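PDB 1IZC: macrophomate synthase intermolecular Diels-Alderase from Macrophoma commelinae, which belongs to the HpcH/HpaI aldolase/citrate lyase family of TIM-barrel enzymes and holds a magnesium ion and pyruvic acid in its pocket. Local coordinates for residues M139-F149 and Y169-I180; Q244-A254 and Q266-F275. The protein carries 1 engineered substitution. One frame throughout, in Å; residues are numbered along the deposited sequence.

Interaction 1: residues M139-F149 and Y169-I180; sequences MYYGPIGRRSF and YNVATSNNHVCI
Asn-175 grips the backbone of Tyr-141 with both ends of its side-chain amide. Tyr-141 N gives its hydrogen to Asn-175 OD1 at 3.0 Å, in the carbonyl plane and on a lone pair. Asn-175 ND2 donates back to Tyr-141 O at 3.1 Å, from above the plane of the Tyr-141 carbonyl. Gly-145 N reaches the same oxygen from the opposite face of that plane. This two-bond clamp ties the loop after helix 129-139 of a TIM barrel to helix 171-177, which leads into strand 179-184. A third direct bond lies just past the helix, where Tyr-140 OH donates to Val-178 O at 2.7 Å.

Water extends the polar network. One molecule joins Met-139 O, Arg-147 NH1 and Asn-175 OD1; two others link Ser-174 OG to Tyr-141 OH and to Arg-147 NH1. The extended Arg-147 chain, with CG anti to the backbone N (chi1 174°), carries its CD across one face of the Tyr-141 ring and its guanidinium over Tyr-141 OH. Asp-115 pairs with that guanidinium in a salt bridge. Phe-149 N bonds Asp-211 of a neighbouring subunit, a magnesium ligand.

Packing lies outside this network. Val-171 CG2 sits over the other face of the Tyr-141 ring. Tyr-140 CE2 meets Val-178 CB at 4.0 Å. Phe-149 CE1, at its ring edge, meets Tyr-169 O at 3.1 Å.

Interaction 2: residues Q244-A254 and Q266-F275; sequences QRNGVPIFGGA and QGYRAIAVQF
Strand 250-253 pairs in parallel first with 268-269 and then, after a beta bulge, with 271-275, from which it differs by 13° in direction. Backbone hydrogen bonds hold the pairing. Ile-250 N donates to Gly-267 O, and Arg-269 N donates to Ile-250 O at 2.8 Å. Ala-270 N makes a weak second bond to Ile-250 O. The register slips by one residue here, between the pairs Ile-250 with Tyr-268 and Phe-251 with Ala-270. Beyond it the ladder is regular: Gly-252 N to Ala-270 O, Ala-272 N to Gly-252 O, and Ala-254 N to Ala-272 O at 2.9 Å. Gly-247 and Gly-267 each close the preceding helix with a Schellman motif.

One side-chain bond adds to these. Gln-244 NE2, at the end of helix 230-245, donates to Gln-266 O at 2.7 Å. The acceptor lies close to the Gln-244 amide plane, but the bond is bent, with 135° at the hydrogen.

Two CH-pi contacts flank the bulge on opposite faces of the sheet. Ile-250 CG2 stands over the Tyr-268 ring, 3.7 Å from its centroid and almost on the normal. Ile-250 chi1 of -61° sets CG2 anti to the backbone N and helps to aim it there. Ala-270 CB sits in the same way over the centre of the Phe-251 ring, at 3.7 Å.

Apolar and edge contacts complete the joint. Gly-252 CA, with no side chain, lies against the edge of the Tyr-268 ring. Pro-249 CB rests on Arg-269 CB, and Ala-254 CB touches Ile-271 CG2 at 3.8 Å. Phe-275 turns its ring edge to Ala-254 O.

The paired strands are the barrel's seventh and eighth; the chain passes between them through helix 260-265, a beta-alpha-beta crossover of the TIM-barrel fold.

In the fold
Interaction 1 closes along the chain before interaction 2 opens. Their centres are 24 Å apart, and their nearest atoms are about 6 Å apart without touching. Both reach the same closed eight-stranded barrel. Residues 169-180 enter its fifth strand, 179-184, while interaction 2 pairs the seventh, 250-253, with the eighth, 271-275. Strand 205-207 lies between the fifth and the seventh strands. Helix 28-37 spans the two sites, touching Tyr-140 and Cys-179 at one and Pro-249, Phe-251 and Arg-269 at the other. Interaction 1 lies further from the chain centre and meets the magnesium site of a second subunit. Interaction 2 is part of the barrel wall and packs on a third subunit.

Interaction 1: residues M139-F149 and Y169-I180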
loop_
_atom_site.group_PDB
_atom_site.type_symbol
_atom_site.label_atom_id
_atom_site.label_comp_id
_atom_site.label_asym_id
_atom_site.label_seq_id
_atom_site.Cartn_x
_atom_site.Cartn_y
_atom_site.Cartn_z
ATOM N N MET A 139 -18.099 6.685 22.004
ATOM C CA MET A 139 -18.300 7.716 20.988
ATOM C C MET A 139 -18.271 9.159 21.439
ATOM O O MET A 139 -18.018 10.069 20.645
ATOM C CB MET A 139 -19.628 7.478 20.281
ATOM C CG MET A 139 -19.617 6.324 19.301
ATOM S SD MET A 139 -21.227 6.025 18.552
ATOM C CE MET A 139 -21.467 7.599 17.631
ATOM N N TYR A 140 -18.544 9.383 22.712
ATOM C CA TYR A 140 -18.601 10.744 23.199
ATOM C C TYR A 140 -17.679 10.983 24.368
ATOM O O TYR A 140 -17.443 10.088 25.182
ATOM C CB TYR A 140 -20.045 11.089 23.596
ATOM C CG TYR A 140 -21.039 10.940 22.459
ATOM C CD1 TYR A 140 -21.726 9.742 22.255
ATOM C CD2 TYR A 140 -21.264 11.990 21.567
ATOM C CE1 TYR A 140 -22.617 9.590 21.185
ATOM C CE2 TYR A 140 -22.144 11.850 20.493
ATOM C CZ TYR A 140 -22.819 10.649 20.308
ATOM O OH TYR A 140 -23.682 10.525 19.235
ATOM N N TYR A 141 -17.153 12.200 24.436
ATOM C CA TYR A 141 -16.271 12.588 25.528
ATOM C C TYR A 141 -17.086 12.829 26.789
ATOM O O TYR A 141 -18.295 13.042 26.726
ATOM C CB TYR A 141 -15.552 13.892 25.182
ATOM C CG TYR A 141 -14.669 13.794 23.969
ATOM C CD1 TYR A 141 -13.496 13.050 24.006
ATOM C CD2 TYR A 141 -14.999 14.456 22.790
ATOM C CE1 TYR A 141 -12.664 12.967 22.898
ATOM C CE2 TYR A 141 -14.174 14.379 21.676
ATOM C CZ TYR A 141 -13.015 13.639 21.739
ATOM O OH TYR A 141 -12.190 13.590 20.647
ATOM N N GLY A 142 -16.420 12.778 27.933
ATOM C CA GLY A 142 -17.109 13.063 29.176
ATOM C C GLY A 142 -17.637 14.482 29.049
ATOM O O GLY A 142 -17.048 15.302 28.338
ATOM N N PRO A 143 -18.723 14.828 29.749
ATOM C CA PRO A 143 -19.507 13.998 30.666
ATOM C C PRO A 143 -20.454 12.972 30.039
ATOM O O PRO A 143 -21.064 12.185 30.751
ATOM C CB PRO A 143 -20.267 15.037 31.486
ATOM C CG PRO A 143 -20.548 16.099 30.460
ATOM C CD PRO A 143 -19.239 16.212 29.712
ATOM N N ILE A 144 -20.576 12.964 28.718
ATOM C CA ILE A 144 -21.491 12.030 28.072
ATOM C C ILE A 144 -20.960 10.602 28.054
ATOM O O ILE A 144 -21.685 9.649 28.376
ATOM C CB ILE A 144 -21.804 12.487 26.631
ATOM C CG1 ILE A 144 -22.400 13.901 26.668
ATOM C CG2 ILE A 144 -22.753 11.490 25.959
ATOM C CD1 ILE A 144 -22.737 14.478 25.301
ATOM N N GLY A 145 -19.695 10.450 27.689
ATOM C CA GLY A 145 -19.101 9.131 27.642
ATOM C C GLY A 145 -17.684 9.155 28.173
ATOM O O GLY A 145 -17.362 9.948 29.060
ATOM N N ARG A 146 -16.828 8.294 27.634
ATOM C CA ARG A 146 -15.444 8.247 28.070
ATOM C C ARG A 146 -14.506 8.103 26.887
ATOM O O ARG A 146 -13.401 7.572 27.007
ATOM C CB ARG A 146 -15.232 7.106 29.068
ATOM C CG ARG A 146 -15.678 5.742 28.598
ATOM C CD ARG A 146 -15.778 4.794 29.796
ATOM N NE ARG A 146 -16.272 3.474 29.415
ATOM C CZ ARG A 146 -15.610 2.634 28.629
ATOM N NH1 ARG A 146 -14.422 2.978 28.146
ATOM N NH2 ARG A 146 -16.138 1.457 28.317
ATOM N N ARG A 147 -14.959 8.592 25.738
ATOM C CA ARG A 147 -14.150 8.533 24.527
ATOM C C ARG A 147 -12.775 9.122 24.801
ATOM O O ARG A 147 -12.642 10.147 25.471
ATOM C CB ARG A 147 -14.822 9.314 23.393
ATOM C CG ARG A 147 -13.957 9.409 22.120
ATOM C CD ARG A 147 -14.639 10.232 21.036
ATOM N NE ARG A 147 -13.748 10.450 19.896
ATOM C CZ ARG A 147 -13.997 11.308 18.907
ATOM N NH1 ARG A 147 -15.113 12.017 18.916
ATOM N NH2 ARG A 147 -13.115 11.483 17.933
ATOM N N SER A 148 -11.750 8.462 24.271
ATOM C CA SER A 148 -10.382 8.912 24.438
ATOM C C SER A 148 -10.057 10.005 23.433
ATOM O O SER A 148 -10.367 9.900 22.245
ATOM C CB SER A 148 -9.419 7.740 24.255
ATOM O OG SER A 148 -8.083 8.169 24.410
ATOM N N PHE A 149 -9.402 11.045 23.922
ATOM C CA PHE A 149 -9.022 12.183 23.108
ATOM C C PHE A 149 -7.702 11.923 22.357
ATOM O O PHE A 149 -6.686 11.606 22.976
ATOM C CB PHE A 149 -8.878 13.389 24.033
ATOM C CG PHE A 149 -8.733 14.683 23.316
ATOM C CD1 PHE A 149 -9.858 15.367 22.863
ATOM C CD2 PHE A 149 -7.472 15.211 23.064
ATOM C CE1 PHE A 149 -9.730 16.571 22.159
ATOM C CE2 PHE A 149 -7.334 16.411 22.364
ATOM C CZ PHE A 149 -8.467 17.089 21.912
ATOM N N TYR A 169 -10.162 22.086 21.549
ATOM C CA TYR A 169 -9.968 20.663 21.370
ATOM C C TYR A 169 -11.112 20.006 20.620
ATOM O O TYR A 169 -11.137 18.790 20.429
ATOM C CB TYR A 169 -9.742 20.038 22.736
ATOM C CG TYR A 169 -8.588 20.735 23.415
ATOM C CD1 TYR A 169 -8.797 21.870 24.206
ATOM C CD2 TYR A 169 -7.274 20.340 23.161
ATOM C CE1 TYR A 169 -7.721 22.603 24.720
ATOM C CE2 TYR A 169 -6.193 21.064 23.664
ATOM C CZ TYR A 169 -6.421 22.194 24.440
ATOM O OH TYR A 169 -5.349 22.926 24.909
ATOM N N ASN A 170 -12.052 20.837 20.190
ATOM C CA ASN A 170 -13.204 20.381 19.432
ATOM C C ASN A 170 -14.031 19.318 20.143
ATOM O O ASN A 170 -14.658 18.465 19.523
ATOM C CB ASN A 170 -12.737 19.906 18.042
ATOM C CG ASN A 170 -12.714 21.046 17.025
ATOM O OD1 ASN A 170 -13.752 21.419 16.495
ATOM N ND2 ASN A 170 -11.530 21.615 16.770
ATOM N N VAL A 171 -14.031 19.375 21.468
ATOM C CA VAL A 171 -14.830 18.446 22.245
ATOM C C VAL A 171 -16.310 18.765 22.024
ATOM O O VAL A 171 -17.139 17.865 21.956
ATOM C CB VAL A 171 -14.496 18.567 23.752
ATOM C CG1 VAL A 171 -15.606 17.949 24.591
ATOM C CG2 VAL A 171 -13.178 17.863 24.032
ATOM N N ALA A 172 -16.641 20.048 21.909
ATOM C CA ALA A 172 -18.030 20.450 21.696
ATOM C C ALA A 172 -18.467 20.015 20.301
ATOM O O ALA A 172 -19.585 19.535 20.097
ATOM C CB ALA A 172 -18.173 21.976 21.844
ATOM N N THR A 173 -17.573 20.198 19.338
ATOM C CA THR A 173 -17.867 19.814 17.960
ATOM C C THR A 173 -18.259 18.350 17.930
ATOM O O THR A 173 -19.306 17.970 17.385
ATOM C CB THR A 173 -16.634 20.009 17.075
ATOM O OG1 THR A 173 -16.301 21.396 17.044
ATOM C CG2 THR A 173 -16.909 19.509 15.651
ATOM N N SER A 174 -17.416 17.521 18.530
ATOM C CA SER A 174 -17.666 16.097 18.550
ATOM C C SER A 174 -18.936 15.700 19.285
ATOM O O SER A 174 -19.743 14.915 18.785
ATOM C CB SER A 174 -16.467 15.375 19.160
ATOM O OG SER A 174 -15.323 15.542 18.325
ATOM N N ASN A 175 -19.139 16.245 20.475
ATOM C CA ASN A 175 -20.321 15.845 21.220
ATOM C C ASN A 175 -21.644 16.414 20.694
ATOM O O ASN A 175 -22.712 15.852 20.960
ATOM C CB ASN A 175 -20.116 16.160 22.711
ATOM C CG ASN A 175 -19.233 15.111 23.421
ATOM O OD1 ASN A 175 -18.645 14.222 22.786
ATOM N ND2 ASN A 175 -19.135 15.224 24.745
ATOM N N ASN A 176 -21.576 17.497 19.922
ATOM C CA ASN A 176 -22.780 18.103 19.373
ATOM C C ASN A 176 -23.103 17.680 17.939
ATOM O O ASN A 176 -24.250 17.759 17.517
ATOM C CB ASN A 176 -22.679 19.633 19.389
ATOM C CG ASN A 176 -22.535 20.199 20.785
ATOM O OD1 ASN A 176 -23.058 19.646 21.745
ATOM N ND2 ASN A 176 -21.838 21.318 20.899
ATOM N N HIS A 177 -22.098 17.236 17.192
ATOM C CA HIS A 177 -22.326 16.879 15.787
ATOM C C HIS A 177 -22.538 15.403 15.491
ATOM O O HIS A 177 -23.267 15.055 14.556
ATOM C CB HIS A 177 -21.139 17.333 14.927
ATOM C CG HIS A 177 -21.052 18.814 14.721
ATOM N ND1 HIS A 177 -20.156 19.383 13.840
ATOM C CD2 HIS A 177 -21.736 19.843 15.278
ATOM C CE1 HIS A 177 -20.294 20.698 13.860
ATOM N NE2 HIS A 177 -21.246 21.004 14.724
ATOM N N VAL A 178 -21.882 14.549 16.276
ATOM C CA VAL A 178 -21.898 13.102 16.056
ATOM C C VAL A 178 -23.178 12.376 16.450
ATOM O O VAL A 178 -23.731 12.610 17.530
ATOM C CB VAL A 178 -20.688 12.454 16.767
ATOM C CG1 VAL A 178 -20.719 10.936 16.589
ATOM C CG2 VAL A 178 -19.384 13.029 16.187
ATOM N N CYS A 179 -23.614 11.474 15.572
ATOM C CA CYS A 179 -24.852 10.709 15.760
ATOM C C CYS A 179 -24.666 9.200 15.874
ATOM O O CYS A 179 -23.730 8.628 15.294
ATOM C CB CYS A 179 -25.803 10.976 14.593
ATOM S SG CYS A 179 -26.225 12.717 14.346
ATOM N N ILE A 180 -25.576 8.568 16.621
ATOM C CA ILE A 180 -25.582 7.121 16.815
ATOM C C ILE A 180 -26.861 6.565 16.186
ATOM O O ILE A 180 -27.971 7.042 16.466
ATOM C CB ILE A 180 -25.555 6.716 18.314
ATOM C CG1 ILE A 180 -24.307 7.243 18.992
ATOM C CG2 ILE A 180 -25.540 5.201 18.433
ATOM C CD1 ILE A 180 -24.123 6.705 20.417
HETATM O O HOH W 1 -17.596 12.683 20.080
HETATM O O HOH W 2 -12.700 15.455 18.799
HETATM O O HOH W 3 -15.541 13.479 16.620
#

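Interaction 2: residues Q244-A254 and Q266-F275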
loop_
_atom_site.group_PDB
_atom_site.type_symbol
_atom_site.label_atom_id
_atom_site.label_comp_id
_atom_site.label_asym_id
_atom_site.label_seq_id
_atom_site.Cartn_x
_atom_site.Cartn_y
_atom_site.Cartn_z
ATOM N N GLN A 244 -41.102 6.289 14.453
ATOM C CA GLN A 244 -42.005 7.439 14.328
ATOM C C GLN A 244 -42.544 7.973 15.659
ATOM O O GLN A 244 -42.551 9.182 15.891
ATOM C CB GLN A 244 -43.192 7.073 13.423
ATOM C CG GLN A 244 -42.845 6.957 11.940
ATOM C CD GLN A 244 -43.771 6.009 11.188
ATOM O OE1 GLN A 244 -44.873 5.688 11.651
ATOM N NE2 GLN A 244 -43.329 5.557 10.019
ATOM N N ARG A 245 -42.989 7.080 16.535
ATOM C CA ARG A 245 -43.557 7.520 17.800
ATOM C C ARG A 245 -42.544 8.218 18.705
ATOM O O ARG A 245 -42.912 9.081 19.510
ATOM C CB ARG A 245 -44.190 6.336 18.543
ATOM C CG ARG A 245 -43.243 5.542 19.413
ATOM C CD ARG A 245 -44.022 4.638 20.380
ATOM N NE ARG A 245 -44.707 3.578 19.658
ATOM C CZ ARG A 245 -44.224 2.349 19.483
ATOM N NH1 ARG A 245 -43.049 1.995 19.997
ATOM N NH2 ARG A 245 -44.911 1.482 18.757
ATOM N N ASN A 246 -41.269 7.855 18.568
ATOM C CA ASN A 246 -40.212 8.435 19.390
ATOM C C ASN A 246 -39.486 9.603 18.738
ATOM O O ASN A 246 -38.538 10.147 19.309
ATOM C CB ASN A 246 -39.210 7.338 19.787
ATOM C CG ASN A 246 -39.774 6.395 20.842
ATOM O OD1 ASN A 246 -39.904 6.763 22.011
ATOM N ND2 ASN A 246 -40.124 5.180 20.432
ATOM N N GLY A 247 -39.925 9.979 17.542
ATOM C CA GLY A 247 -39.313 11.088 16.837
ATOM C C GLY A 247 -37.907 10.770 16.355
ATOM O O GLY A 247 -37.022 11.633 16.388
ATOM N N VAL A 248 -37.713 9.528 15.908
ATOM C CA VAL A 248 -36.410 9.074 15.412
ATOM C C VAL A 248 -36.478 8.879 13.900
ATOM O O VAL A 248 -37.316 8.126 13.393
ATOM C CB VAL A 248 -36.004 7.747 16.090
ATOM C CG1 VAL A 248 -34.643 7.284 15.581
ATOM C CG2 VAL A 248 -35.935 7.954 17.593
ATOM N N PRO A 249 -35.601 9.561 13.150
ATOM C CA PRO A 249 -35.661 9.384 11.697
ATOM C C PRO A 249 -35.106 8.037 11.283
ATOM O O PRO A 249 -34.208 7.506 11.931
ATOM C CB PRO A 249 -34.816 10.535 11.177
ATOM C CG PRO A 249 -33.745 10.649 12.226
ATOM C CD PRO A 249 -34.532 10.505 13.524
ATOM N N ILE A 250 -35.644 7.485 10.202
ATOM C CA ILE A 250 -35.165 6.201 9.712
ATOM C C ILE A 250 -34.092 6.411 8.646
ATOM O O ILE A 250 -34.170 7.342 7.833
ATOM C CB ILE A 250 -36.320 5.361 9.119
ATOM C CG1 ILE A 250 -37.360 5.078 10.211
ATOM C CG2 ILE A 250 -35.779 4.041 8.556
ATOM C CD1 ILE A 250 -38.620 4.399 9.696
ATOM N N PHE A 251 -33.081 5.546 8.689
ATOM C CA PHE A 251 -31.958 5.534 7.755
ATOM C C PHE A 251 -32.145 4.270 6.930
ATOM O O PHE A 251 -32.422 3.206 7.486
ATOM C CB PHE A 251 -30.634 5.394 8.504
ATOM C CG PHE A 251 -30.112 6.665 9.086
ATOM C CD1 PHE A 251 -30.886 7.429 9.957
ATOM C CD2 PHE A 251 -28.814 7.076 8.804
ATOM C CE1 PHE A 251 -30.365 8.589 10.542
ATOM C CE2 PHE A 251 -28.284 8.228 9.380
ATOM C CZ PHE A 251 -29.062 8.988 10.253
ATOM N N GLY A 252 -31.990 4.359 5.616
ATOM C CA GLY A 252 -32.158 3.157 4.816
ATOM C C GLY A 252 -31.660 3.318 3.394
ATOM O O GLY A 252 -31.058 4.330 3.058
ATOM N N GLY A 253 -31.929 2.320 2.558
ATOM C CA GLY A 253 -31.493 2.380 1.175
ATOM C C GLY A 253 -32.680 2.309 0.240
ATOM O O GLY A 253 -33.751 1.864 0.628
ATOM N N ALA A 254 -32.506 2.771 -0.992
ATOM C CA ALA A 254 -33.589 2.715 -1.958
ATOM C C ALA A 254 -33.165 1.790 -3.092
ATOM O O ALA A 254 -32.272 2.132 -3.860
ATOM C CB ALA A 254 -33.887 4.098 -2.496
ATOM N N GLN A 266 -42.805 7.052 4.832
ATOM C CA GLN A 266 -42.637 6.059 5.884
ATOM C C GLN A 266 -41.748 6.537 7.029
ATOM O O GLN A 266 -41.593 5.838 8.029
ATOM C CB GLN A 266 -42.047 4.781 5.303
ATOM C CG GLN A 266 -42.967 4.047 4.364
ATOM C CD GLN A 266 -42.305 2.829 3.766
ATOM O OE1 GLN A 266 -41.830 1.948 4.488
ATOM N NE2 GLN A 266 -42.265 2.768 2.439
ATOM N N GLY A 267 -41.152 7.715 6.877
ATOM C CA GLY A 267 -40.306 8.238 7.931
ATOM C C GLY A 267 -38.809 8.216 7.669
ATOM O O GLY A 267 -38.037 8.559 8.560
ATOM N N TYR A 268 -38.384 7.812 6.476
ATOM C CA TYR A 268 -36.945 7.803 6.191
ATOM C C TYR A 268 -36.471 9.235 5.972
ATOM O O TYR A 268 -37.097 9.982 5.225
ATOM C CB TYR A 268 -36.625 6.993 4.925
ATOM C CG TYR A 268 -36.832 5.492 5.045
ATOM C CD1 TYR A 268 -38.069 4.975 5.419
ATOM C CD2 TYR A 268 -35.809 4.594 4.735
ATOM C CE1 TYR A 268 -38.293 3.611 5.477
ATOM C CE2 TYR A 268 -36.024 3.212 4.789
ATOM C CZ TYR A 268 -37.272 2.735 5.162
ATOM O OH TYR A 268 -37.522 1.380 5.215
ATOM N N ARG A 269 -35.366 9.615 6.604
ATOM C CA ARG A 269 -34.828 10.962 6.429
ATOM C C ARG A 269 -33.370 10.938 5.976
ATOM O O ARG A 269 -32.743 11.982 5.825
ATOM C CB ARG A 269 -34.988 11.777 7.717
ATOM C CG ARG A 269 -36.452 11.955 8.135
ATOM C CD ARG A 269 -37.218 12.890 7.197
ATOM N NE ARG A 269 -38.619 13.014 7.616
ATOM C CZ ARG A 269 -39.607 12.245 7.169
ATOM N NH1 ARG A 269 -39.364 11.295 6.278
ATOM N NH2 ARG A 269 -40.849 12.412 7.628
ATOM N N ALA A 270 -32.836 9.741 5.764
ATOM C CA ALA A 270 -31.461 9.585 5.260
ATOM C C ALA A 270 -31.561 8.349 4.395
ATOM O O ALA A 270 -31.771 7.246 4.907
ATOM C CB ALA A 270 -30.476 9.364 6.393
ATOM N N ILE A 271 -31.425 8.534 3.083
ATOM C CA ILE A 271 -31.569 7.424 2.152
ATOM C C ILE A 271 -30.365 7.267 1.230
ATOM O O ILE A 271 -29.956 8.225 0.584
ATOM C CB ILE A 271 -32.805 7.632 1.251
ATOM C CG1 ILE A 271 -34.041 7.925 2.113
ATOM C CG2 ILE A 271 -33.025 6.396 0.376
ATOM C CD1 ILE A 271 -35.273 8.303 1.290
ATOM N N ALA A 272 -29.804 6.062 1.179
ATOM C CA ALA A 272 -28.685 5.798 0.276
ATOM C C ALA A 272 -29.389 5.455 -1.037
ATOM O O ALA A 272 -30.086 4.442 -1.116
ATOM C CB ALA A 272 -27.880 4.614 0.772
ATOM N N VAL A 273 -29.217 6.301 -2.051
ATOM C CA VAL A 273 -29.891 6.092 -3.325
ATOM C C VAL A 273 -29.083 5.372 -4.392
ATOM O O VAL A 273 -29.572 5.147 -5.497
ATOM C CB VAL A 273 -30.415 7.434 -3.897
ATOM C CG1 VAL A 273 -31.426 8.057 -2.913
ATOM C CG2 VAL A 273 -29.265 8.381 -4.162
ATOM N N GLN A 274 -27.849 5.018 -4.065
ATOM C CA GLN A 274 -26.988 4.295 -4.997
ATOM C C GLN A 274 -25.943 3.587 -4.129
ATOM O O GLN A 274 -25.662 4.019 -3.009
ATOM C CB GLN A 274 -26.352 5.294 -5.970
ATOM C CG GLN A 274 -26.045 4.793 -7.378
ATOM C CD GLN A 274 -26.978 3.704 -7.878
ATOM O OE1 GLN A 274 -26.757 2.521 -7.615
ATOM N NE2 GLN A 274 -28.020 4.095 -8.601
ATOM N N PHE A 275 -25.396 2.485 -4.632
ATOM C CA PHE A 275 -24.410 1.693 -3.904
ATOM C C PHE A 275 -23.277 1.514 -4.901
ATOM O O PHE A 275 -23.512 1.089 -6.041
ATOM C CB PHE A 275 -25.073 0.374 -3.507
ATOM C CG PHE A 275 -26.493 0.566 -3.025
ATOM C CD1 PHE A 275 -27.527 0.781 -3.942
ATOM C CD2 PHE A 275 -26.771 0.674 -1.667
ATOM C CE1 PHE A 275 -28.817 1.112 -3.514
ATOM C CE2 PHE A 275 -28.057 1.005 -1.222
ATOM C CZ PHE A 275 -29.082 1.228 -2.148
HETATM O O HOH W 4 -39.328 8.185 11.620
HETATM O O HOH W 5 -31.309 3.055 -6.211
#